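Local coordinates for RsfP (PDB 4GLJ), which is a methylthioadenosine phosphorylase, cleaving methylthioadenosine with phosphate to adenine and methylthioribose 1-phosphate, and also binds the dye rhodamine B, at the interface of chains A and B. Sequence-based numbering; all coordinates share one arbitrary frame. Chains: chain A/B, RsfP.

The interface of chains A and B. Residues chain A 116-118, 139-140, 170; chain B 181-184.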
ATOM      1  N   GLN A 116       7.436 -16.086 -10.123  1.00 22.32           N
ATOM      2  CA  GLN A 116       6.704 -14.825 -10.192  1.00 20.21           C
ATOM      3  C   GLN A 116       6.647 -14.255  -8.806  1.00 20.23           C
ATOM      4  O   GLN A 116       6.883 -14.968  -7.806  1.00 20.91           O
ATOM      5  CB  GLN A 116       5.279 -15.052 -10.769  1.00 20.53           C
ATOM      6  CG  GLN A 116       5.236 -15.104 -12.332  1.00 22.01           C
ATOM      7  CD  GLN A 116       5.738 -13.755 -12.931  1.00 24.07           C
ATOM      8  OE1 GLN A 116       5.512 -12.720 -12.336  1.00 22.92           O
ATOM      9  NE2 GLN A 116       6.470 -13.797 -14.056  1.00 25.17           N
ATOM     10  N   MET A 117       6.212 -13.003  -8.720  1.00 21.30           N
ATOM     11  CA  MET A 117       6.172 -12.296  -7.425  0.50 21.42           C
ATOM     12  C   MET A 117       5.063 -11.291  -7.499  1.00 21.78           C
ATOM     13  O   MET A 117       4.715 -10.799  -8.618  1.00 23.00           O
ATOM     14  CB  MET A 117       7.447 -11.500  -7.217  0.50 21.22           C
ATOM     15  CG  MET A 117       8.658 -12.348  -6.994  0.50 20.70           C
ATOM     16  SD  MET A 117      10.077 -11.284  -6.856  0.50 24.55           S
ATOM     17  CE  MET A 117      10.190 -11.050  -5.093  0.50 23.84           C
ATOM     18  N   ILE A 118       4.458 -10.984  -6.350  1.00 22.63           N
ATOM     19  CA  ILE A 118       3.467  -9.893  -6.321  1.00 21.72           C
ATOM     20  C   ILE A 118       3.914  -9.007  -5.141  1.00 23.26           C
ATOM     21  O   ILE A 118       4.114  -9.521  -4.054  1.00 21.00           O
ATOM     22  CB  ILE A 118       2.056 -10.448  -6.052  1.00 21.55           C
ATOM     23  CG1 ILE A 118       1.582 -11.361  -7.266  1.00 20.37           C
ATOM     24  CG2 ILE A 118       1.170  -9.237  -5.707  1.00 21.55           C
ATOM     25  CD1 ILE A 118       0.232 -12.044  -7.150  1.00 24.90           C
ATOM     26  N   MET A 139       9.576  -5.622 -14.884  1.00 27.41           N
ATOM     27  CA  MET A 139       9.681  -6.695 -13.905  1.00 25.14           C
ATOM     28  C   MET A 139       8.782  -7.839 -14.357  1.00 24.34           C
ATOM     29  O   MET A 139       8.431  -8.675 -13.532  1.00 24.57           O
ATOM     30  CB  MET A 139       9.186  -6.195 -12.562  1.00 22.66           C
ATOM     31  CG  MET A 139      10.127  -5.166 -11.929  1.00 25.73           C
ATOM     32  SD  MET A 139      11.773  -5.802 -11.632  1.00 29.12           S
ATOM     33  CE  MET A 139      11.597  -7.163 -10.428  1.00 24.25           C
ATOM     34  N   ALA A 140       8.473  -7.919 -15.660  1.00 28.02           N
ATOM     35  CA  ALA A 140       7.531  -8.943 -16.194  1.00 28.13           C
ATOM     36  C   ALA A 140       7.954 -10.338 -15.699  1.00 29.24           C
ATOM     37  O   ALA A 140       7.108 -11.156 -15.204  1.00 25.93           O
ATOM     38  CB  ALA A 140       7.460  -8.930 -17.727  1.00 31.36           C
ATOM     39  N   THR A 170       4.344 -18.543  -7.395  1.00 25.95           N
ATOM     40  CA  THR A 170       4.238 -17.093  -7.187  1.00 23.76           C
ATOM     41  C   THR A 170       4.436 -16.722  -5.718  1.00 25.78           C
ATOM     42  O   THR A 170       3.731 -17.285  -4.865  1.00 24.70           O
ATOM     43  CB  THR A 170       2.877 -16.572  -7.660  1.00 25.56           C
ATOM     44  OG1 THR A 170       2.833 -16.756  -9.065  1.00 26.89           O
ATOM     45  CG2 THR A 170       2.754 -15.077  -7.342  1.00 23.67           C
TER
ATOM     46  N   THR B 181       4.894  -7.139 -12.696  1.00 24.25           N
ATOM     47  CA  THR B 181       5.256  -8.540 -12.971  1.00 22.48           C
ATOM     48  C   THR B 181       4.073  -9.209 -13.721  1.00 22.92           C
ATOM     49  O   THR B 181       2.963  -8.670 -13.673  1.00 22.14           O
ATOM     50  CB  THR B 181       5.513  -9.340 -11.648  1.00 22.35           C
ATOM     51  OG1 THR B 181       4.243  -9.538 -10.999  1.00 19.31           O
ATOM     52  CG2 THR B 181       6.491  -8.610 -10.672  1.00 20.95           C
ATOM     53  N   ARG B 182       4.288 -10.383 -14.342  1.00 23.31           N
ATOM     54  CA  ARG B 182       3.177 -11.080 -14.998  1.00 23.92           C
ATOM     55  C   ARG B 182       2.139 -11.467 -14.024  1.00 23.91           C
ATOM     56  O   ARG B 182       0.948 -11.444 -14.353  1.00 22.98           O
ATOM     57  CB  ARG B 182       3.598 -12.329 -15.791  1.00 27.41           C
ATOM     58  CG  ARG B 182       4.544 -11.980 -16.906  1.00 35.22           C
ATOM     59  CD  ARG B 182       4.844 -13.204 -17.729  1.00 39.94           C
ATOM     60  NE  ARG B 182       6.132 -13.092 -18.413  1.00 44.99           N
ATOM     61  CZ  ARG B 182       6.299 -12.289 -19.458  1.00 50.16           C
ATOM     62  NH1 ARG B 182       5.257 -11.598 -19.923  1.00 51.94           N
ATOM     63  NH2 ARG B 182       7.470 -12.222 -20.094  1.00 57.79           N
ATOM     64  N   ALA B 183       2.534 -11.912 -12.821  1.00 21.73           N
ATOM     65  CA  ALA B 183       1.535 -12.292 -11.805  1.00 23.20           C
ATOM     66  C   ALA B 183       0.699 -11.094 -11.350  1.00 22.15           C
ATOM     67  O   ALA B 183      -0.501 -11.253 -11.070  1.00 23.08           O
ATOM     68  CB  ALA B 183       2.193 -12.972 -10.561  1.00 24.38           C
ATOM     69  N   GLU B 184       1.303  -9.918 -11.278  1.00 22.51           N
ATOM     70  CA  GLU B 184       0.533  -8.726 -10.937  1.00 24.87           C
ATOM     71  C   GLU B 184      -0.430  -8.396 -12.061  1.00 22.27           C
ATOM     72  O   GLU B 184      -1.611  -8.147 -11.767  1.00 23.79           O
ATOM     73  CB  GLU B 184       1.422  -7.501 -10.650  1.00 21.46           C
ATOM     74  CG  GLU B 184       2.161  -7.610  -9.297  1.00 22.32           C
ATOM     75  CD  GLU B 184       3.420  -6.724  -9.178  1.00 25.56           C
ATOM     76  OE1 GLU B 184       3.844  -5.967 -10.164  1.00 23.55           O
ATOM     77  OE2 GLU B 184       3.981  -6.725  -8.030  1.00 25.82           O
TER
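A:Gln116, on strand 116-119, meets the first turn of helix 182-190 of chain B at this subunit interface, probably part of the trimer in which the enzyme assembles. A:Gln116 CB lies 3.7 Å from the methyl CB of B:Ala183, and CG stays near the same methyl. A bend at chi2 (-61°) then turns the amide toward the helix start, where A:Gln116 CD meets B:Arg182 CB at 3.8 Å. The carbonyl A:Gln116 OE1 accepts a nearly straight hydrogen bond of 3.1 Å from B:Ala183 N, which approaches from above the carbonyl plane. At the other tip, A:Gln116 NE2 donates within its amide plane to A:Ala140 O at 2.9 Å, fixing the amide's rotation. A:Ala140 O also accepts from B:Arg182 N, in its carbonyl plane on a lone pair, at 3.0 Å, so donors from both chains grip it. An alanine in place of A:Gln116 would probably leave B:Ala183 N without its cross-chain acceptor and A:Ala140 O without one of its donors. The B:Ala183 methyl also packs against A:Ile118 CG1 and A:Thr170 CG2, on strands 116-119 and 169-173. B:Thr181 acts as the N-cap: B:Thr181 OG1, between backbone N and carbonyl carbon (chi1 71°), accepts from B:Glu184 N and donates to A:Met117 O at 2.7 Å, almost in line with its C=O. Beyond, the A:Ala140 methyl sits over the centre of the B:Arg182 guanidinium, A:Ala140 CB 4.0 Å from B:Arg182 CZ.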